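PDB 7BUG: terminal oxygenase component of carbazole from Janthinobacterium sp., which serves as the terminal oxygenase of carbazole 1,9a-dioxygenase, adding dioxygen to the angular and adjacent carbons of carbazole to start its ring opening. Local coordinates for residues V175-P181 with A361-R366; I264-G268 with W365-A369. All coordinates share one frame; numbering follows the deposited sequence.

Interaction 1: residues V175-P181 with A361-R366; sequences VENGFDP and AIVAWR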
loop_
_atom_site.group_PDB
_atom_site.type_symbol
_atom_site.label_atom_id
_atom_site.label_comp_id
_atom_site.label_asym_id
_atom_site.label_seq_id
_atom_site.Cartn_x
_atom_site.Cartn_y
_atom_site.Cartn_z
ATOM N N VAL A 175 -7.773 14.396 -19.521
ATOM C CA VAL A 175 -8.674 15.240 -20.337
ATOM C C VAL A 175 -8.204 16.682 -20.258
ATOM O O VAL A 175 -8.116 17.374 -21.302
ATOM C CB VAL A 175 -10.124 15.155 -19.845
ATOM C CG1 VAL A 175 -10.991 16.182 -20.567
ATOM C CG2 VAL A 175 -10.678 13.770 -20.091
ATOM N N GLU A 176 -7.915 17.153 -19.047
ATOM C CA GLU A 176 -7.615 18.589 -18.844
ATOM C C GLU A 176 -6.282 18.902 -19.492
ATOM O O GLU A 176 -6.227 19.932 -20.181
ATOM C CB GLU A 176 -7.723 18.966 -17.386
ATOM C CG GLU A 176 -9.144 18.824 -16.909
ATOM C CD GLU A 176 -9.403 19.377 -15.523
ATOM O OE1 GLU A 176 -8.478 20.096 -14.946
ATOM O OE2 GLU A 176 -10.501 19.159 -15.010
ATOM N N ASN A 177 -5.315 18.007 -19.361
ATOM C CA ASN A 177 -3.999 18.149 -20.033
ATOM C C ASN A 177 -4.217 18.231 -21.550
ATOM O O ASN A 177 -3.533 19.031 -22.205
ATOM C CB ASN A 177 -3.093 16.995 -19.667
ATOM C CG ASN A 177 -1.908 16.844 -20.606
ATOM O OD1 ASN A 177 -1.019 17.681 -20.584
ATOM N ND2 ASN A 177 -1.864 15.717 -21.306
ATOM N N GLY A 178 -5.105 17.411 -22.091
ATOM C CA GLY A 178 -5.363 17.431 -23.533
ATOM C C GLY A 178 -5.947 18.763 -23.996
ATOM O O GLY A 178 -5.566 19.273 -25.098
ATOM N N PHE A 179 -6.940 19.272 -23.274
ATOM C CA PHE A 179 -7.750 20.422 -23.713
ATOM C C PHE A 179 -7.157 21.750 -23.220
ATOM O O PHE A 179 -7.659 22.800 -23.548
ATOM C CB PHE A 179 -9.178 20.277 -23.208
ATOM C CG PHE A 179 -10.137 21.213 -23.881
ATOM C CD1 PHE A 179 -10.226 21.281 -25.267
ATOM C CD2 PHE A 179 -11.001 21.975 -23.119
ATOM C CE1 PHE A 179 -11.132 22.150 -25.870
ATOM C CE2 PHE A 179 -11.904 22.828 -23.728
ATOM C CZ PHE A 179 -11.982 22.902 -25.100
ATOM N N ASP A 180 -6.037 21.700 -22.528
ATOM C CA ASP A 180 -5.477 22.905 -21.869
ATOM C C ASP A 180 -4.738 23.773 -22.896
ATOM O O ASP A 180 -3.772 23.304 -23.511
ATOM C CB ASP A 180 -4.537 22.343 -20.817
ATOM C CG ASP A 180 -3.841 23.367 -19.979
ATOM O OD1 ASP A 180 -3.661 24.523 -20.476
ATOM O OD2 ASP A 180 -3.440 22.961 -18.870
ATOM N N PRO A 181 -5.194 25.001 -23.211
ATOM C CA PRO A 181 -4.547 25.739 -24.286
ATOM C C PRO A 181 -3.079 26.113 -23.996
ATOM O O PRO A 181 -2.258 26.199 -24.908
ATOM C CB PRO A 181 -5.425 27.004 -24.461
ATOM C CG PRO A 181 -6.721 26.698 -23.709
ATOM C CD PRO A 181 -6.355 25.693 -22.628
ATOM N N ALA A 361 -11.081 27.402 -20.961
ATOM C CA ALA A 361 -11.393 26.197 -21.773
ATOM C C ALA A 361 -11.649 25.002 -20.836
ATOM O O ALA A 361 -12.682 24.294 -20.964
ATOM C CB ALA A 361 -10.280 25.862 -22.702
ATOM N N ILE A 362 -10.787 24.820 -19.837
ATOM C CA ILE A 362 -10.925 23.712 -18.863
ATOM C C ILE A 362 -12.217 23.857 -18.056
ATOM O O ILE A 362 -12.929 22.833 -17.878
ATOM C CB ILE A 362 -9.688 23.594 -17.971
ATOM C CG1 ILE A 362 -8.519 23.119 -18.855
ATOM C CG2 ILE A 362 -9.986 22.641 -16.791
ATOM C CD1 ILE A 362 -7.154 23.282 -18.237
ATOM N N VAL A 363 -12.520 25.058 -17.557
ATOM C CA VAL A 363 -13.725 25.308 -16.736
ATOM C C VAL A 363 -14.969 25.091 -17.609
ATOM O O VAL A 363 -15.912 24.504 -17.119
ATOM C CB VAL A 363 -13.656 26.704 -16.105
ATOM C CG1 VAL A 363 -15.003 27.210 -15.652
ATOM C CG2 VAL A 363 -12.657 26.675 -14.948
ATOM N N ALA A 364 -14.944 25.461 -18.866
ATOM C CA ALA A 364 -16.112 25.220 -19.755
ATOM C C ALA A 364 -16.333 23.714 -19.886
ATOM O O ALA A 364 -17.479 23.289 -19.820
ATOM C CB ALA A 364 -15.881 25.861 -21.087
ATOM N N TRP A 365 -15.260 22.934 -20.072
ATOM C CA TRP A 365 -15.371 21.460 -20.122
ATOM C C TRP A 365 -15.954 20.928 -18.809
ATOM O O TRP A 365 -16.826 20.039 -18.843
ATOM C CB TRP A 365 -14.007 20.814 -20.450
ATOM C CG TRP A 365 -13.841 19.454 -19.845
ATOM C CD1 TRP A 365 -13.028 19.141 -18.807
ATOM C CD2 TRP A 365 -14.479 18.219 -20.225
ATOM N NE1 TRP A 365 -13.147 17.843 -18.468
ATOM C CE2 TRP A 365 -14.018 17.246 -19.323
ATOM C CE3 TRP A 365 -15.392 17.850 -21.224
ATOM C CZ2 TRP A 365 -14.376 15.914 -19.398
ATOM C CZ3 TRP A 365 -15.742 16.523 -21.303
ATOM C CH2 TRP A 365 -15.257 15.593 -20.402
ATOM N N ARG A 366 -15.474 21.409 -17.665
ATOM C CA ARG A 366 -15.886 20.880 -16.350
ATOM C C ARG A 366 -17.393 21.111 -16.181
ATOM O O ARG A 366 -18.114 20.234 -15.656
ATOM C CB ARG A 366 -15.100 21.481 -15.201
ATOM C CG ARG A 366 -13.606 21.181 -15.237
ATOM C CD ARG A 366 -13.015 21.832 -13.981
ATOM N NE ARG A 366 -11.595 21.518 -13.853
ATOM C CZ ARG A 366 -10.794 22.161 -13.006
ATOM N NH1 ARG A 366 -11.298 23.088 -12.195
ATOM N NH2 ARG A 366 -9.533 21.775 -12.923
#
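F179 pushes the edge of its ring against the turn of helix 360-372 that starts at A361: CE2 lies 3.2 Å from A361 O, near the ring plane, and 3.6 Å from A361 CB. One helical turn back, V175 CG1 sits over the W365 indole, 3.7 Å from the centroid of its five-membered ring, a CH-pi contact. It gets there because CG1 is anti to the V175 backbone N (chi1 172°). This is the tight side. The D180-P181 end is thinner: I362 CD1 meets D180 CG at 3.7 Å, and P181 CG rests on A361 CB.

The polar flank faces a second subunit rather than solvent. R366 grips E176 side-on, NH2 to OE1 and NE to OE2, both 2.8 Å, with carboxylate and guanidinium planes 39° apart. Y18 OH also bonds E176 OE2, and R72 of the second subunit makes a salt bridge with OE1, so each oxygen has two partners. D180 bonds cluster ligand H93 of that subunit through OD2 and iron ligand H183 through its backbone O, consistent with the intersubunit electron route of Rieske oxygenases. Beneath, F179 and V175 pack on strand 261-265, F179 also on strand 226-229.

Interaction 2: residues I264-G268 with W365-A369; sequences IWLPG and WRKLA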
loop_
_atom_site.group_PDB
_atom_site.type_symbol
_atom_site.label_atom_id
_atom_site.label_comp_id
_atom_site.label_asym_id
_atom_site.label_seq_id
_atom_site.Cartn_x
_atom_site.Cartn_y
_atom_site.Cartn_z
ATOM N N ILE A 264 -13.184 19.245 -27.107
ATOM C CA ILE A 264 -13.310 18.114 -26.173
ATOM C C ILE A 264 -14.787 17.719 -26.126
ATOM O O ILE A 264 -15.672 18.596 -26.116
ATOM C CB ILE A 264 -12.739 18.474 -24.792
ATOM C CG1 ILE A 264 -12.660 17.232 -23.902
ATOM C CG2 ILE A 264 -13.563 19.600 -24.142
ATOM C CD1 ILE A 264 -11.568 16.230 -24.284
ATOM N N TRP A 265 -15.042 16.426 -26.074
ATOM C CA TRP A 265 -16.424 15.868 -26.142
ATOM C C TRP A 265 -16.627 14.906 -24.986
ATOM O O TRP A 265 -15.705 14.111 -24.713
ATOM C CB TRP A 265 -16.592 15.152 -27.486
ATOM C CG TRP A 265 -16.325 16.069 -28.637
ATOM C CD1 TRP A 265 -15.118 16.358 -29.194
ATOM C CD2 TRP A 265 -17.282 16.932 -29.286
ATOM N NE1 TRP A 265 -15.246 17.304 -30.182
ATOM C CE2 TRP A 265 -16.569 17.678 -30.252
ATOM C CE3 TRP A 265 -18.666 17.136 -29.139
ATOM C CZ2 TRP A 265 -17.194 18.614 -31.079
ATOM C CZ3 TRP A 265 -19.267 18.083 -29.934
ATOM C CH2 TRP A 265 -18.544 18.799 -30.890
ATOM N N LEU A 266 -17.827 14.893 -24.409
ATOM C CA LEU A 266 -18.235 13.742 -23.573
ATOM C C LEU A 266 -18.170 12.476 -24.415
ATOM O O LEU A 266 -18.589 12.463 -25.568
ATOM C CB LEU A 266 -19.616 13.959 -22.955
ATOM C CG LEU A 266 -19.651 14.879 -21.737
ATOM C CD1 LEU A 266 -21.094 15.304 -21.484
ATOM C CD2 LEU A 266 -19.092 14.194 -20.495
ATOM N N PRO A 267 -17.757 11.334 -23.820
ATOM C CA PRO A 267 -17.413 11.248 -22.389
ATOM C C PRO A 267 -15.980 11.642 -21.965
ATOM O O PRO A 267 -15.661 11.599 -20.773
ATOM C CB PRO A 267 -17.574 9.743 -22.098
ATOM C CG PRO A 267 -17.150 9.101 -23.427
ATOM C CD PRO A 267 -17.723 10.019 -24.475
ATOM N N GLY A 268 -15.149 12.009 -22.915
ATOM C CA GLY A 268 -13.764 12.419 -22.629
ATOM C C GLY A 268 -12.875 12.092 -23.810
ATOM O O GLY A 268 -11.984 11.197 -23.735
ATOM N N TRP A 365 -15.260 22.934 -20.072
ATOM C CA TRP A 365 -15.371 21.460 -20.122
ATOM C C TRP A 365 -15.954 20.928 -18.809
ATOM O O TRP A 365 -16.826 20.039 -18.843
ATOM C CB TRP A 365 -14.007 20.814 -20.450
ATOM C CG TRP A 365 -13.841 19.454 -19.845
ATOM C CD1 TRP A 365 -13.028 19.141 -18.807
ATOM C CD2 TRP A 365 -14.479 18.219 -20.225
ATOM N NE1 TRP A 365 -13.147 17.843 -18.468
ATOM C CE2 TRP A 365 -14.018 17.246 -19.323
ATOM C CE3 TRP A 365 -15.392 17.850 -21.224
ATOM C CZ2 TRP A 365 -14.376 15.914 -19.398
ATOM C CZ3 TRP A 365 -15.742 16.523 -21.303
ATOM C CH2 TRP A 365 -15.257 15.593 -20.402
ATOM N N ARG A 366 -15.474 21.409 -17.665
ATOM C CA ARG A 366 -15.886 20.880 -16.350
ATOM C C ARG A 366 -17.393 21.111 -16.181
ATOM O O ARG A 366 -18.114 20.234 -15.656
ATOM C CB ARG A 366 -15.100 21.481 -15.201
ATOM C CG ARG A 366 -13.606 21.181 -15.237
ATOM C CD ARG A 366 -13.015 21.832 -13.981
ATOM N NE ARG A 366 -11.595 21.518 -13.853
ATOM C CZ ARG A 366 -10.794 22.161 -13.006
ATOM N NH1 ARG A 366 -11.298 23.088 -12.195
ATOM N NH2 ARG A 366 -9.533 21.775 -12.923
ATOM N N LYS A 367 -17.849 22.271 -16.650
ATOM C CA LYS A 367 -19.293 22.615 -16.577
ATOM C C LYS A 367 -20.085 21.769 -17.564
ATOM O O LYS A 367 -21.161 21.275 -17.194
ATOM C CB LYS A 367 -19.424 24.105 -16.871
ATOM C CG LYS A 367 -18.863 24.987 -15.774
ATOM C CD LYS A 367 -19.361 26.433 -15.873
ATOM C CE LYS A 367 -18.324 27.425 -16.326
ATOM N NZ LYS A 367 -17.817 28.219 -15.178
ATOM N N LEU A 368 -19.607 21.658 -18.784
ATOM C CA LEU A 368 -20.300 20.833 -19.811
ATOM C C LEU A 368 -20.424 19.407 -19.265
ATOM O O LEU A 368 -21.514 18.784 -19.324
ATOM C CB LEU A 368 -19.495 20.846 -21.104
ATOM C CG LEU A 368 -20.141 19.913 -22.113
ATOM C CD1 LEU A 368 -20.905 20.694 -23.146
ATOM C CD2 LEU A 368 -19.151 18.971 -22.733
ATOM N N ALA A 369 -19.342 18.851 -18.719
ATOM C CA ALA A 369 -19.343 17.456 -18.246
ATOM C C ALA A 369 -20.317 17.346 -17.087
ATOM O O ALA A 369 -20.988 16.310 -16.967
ATOM C CB ALA A 369 -17.945 17.051 -17.810
#
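A369 N bonds W365 O at 2.8 Å, closing the turn of helix 360-372 whose two end residues both pack against L266. No hydrogen bond crosses between helix and strand here; the contact is made by hydrocarbon and by the indole. I264 CG1 lies over the six-membered ring of W365, 4.2 Å from its centroid and 25° off the normal, a CH-pi contact displaced toward the rim. With CG1 anti to the I264 backbone N (chi1 -171°), that branch is carried over the face while CG2 touches CE3 and CB of W365. A369 CB stands above the opposite face, so the indole lies between I264 of the strand and A369, one turn along its own helix. Its far rim meets backbone: L266 N and P267 O come up near the ring plane, P267 O 4.0 Å from CH2.

L266 reaches across to the helix with CD2, 4.0 Å from A369 CA and about as far from W365 CH2, and its CG touches L368 CD2 at 4.2 Å. The peptide before P267 is cis, and G268 follows at backbone angles that would drive a side chain into P267 O; a CB there would also come close to W365 CH2. Cutting W365 back to an alanine is likely to open a gap between I264 and A369 and leave Y18 OH without the N-H that W365 NE1 gives it.

The Y18 ring meets the indole at about a right angle, and W171 of helix 171-179 also touches it. Backbone bonds from I264 to V227 and from L266 to K225 tie segment 264-268 to strand 226-229 and the residue before it, while G268 bonds Y286 of strand 281-288, so helix 360-372 is laid against the antiparallel sheet of the catalytic domain.

In the fold
Of the three elements involved, helix 171-179 comes first from the N terminus, then strand 261-265 of the seven-stranded sheet, and last helix 360-372. Interaction 1 closes a span of 179 residues from helix 171-179 to helix 360-372. Interaction 2 starts inside that span and closes one of 96 residues onto the same helix, where W365 serves both contacts. Their first segments also touch: F179 CD2 lies 3.6 Å from I264 CG2, and V175 CG1 packs on I264 CD1. The two helices and the sheet therefore meet in one three-way junction within the catalytic domain, with interaction 1 nearer the iron and interaction 2 farther from it.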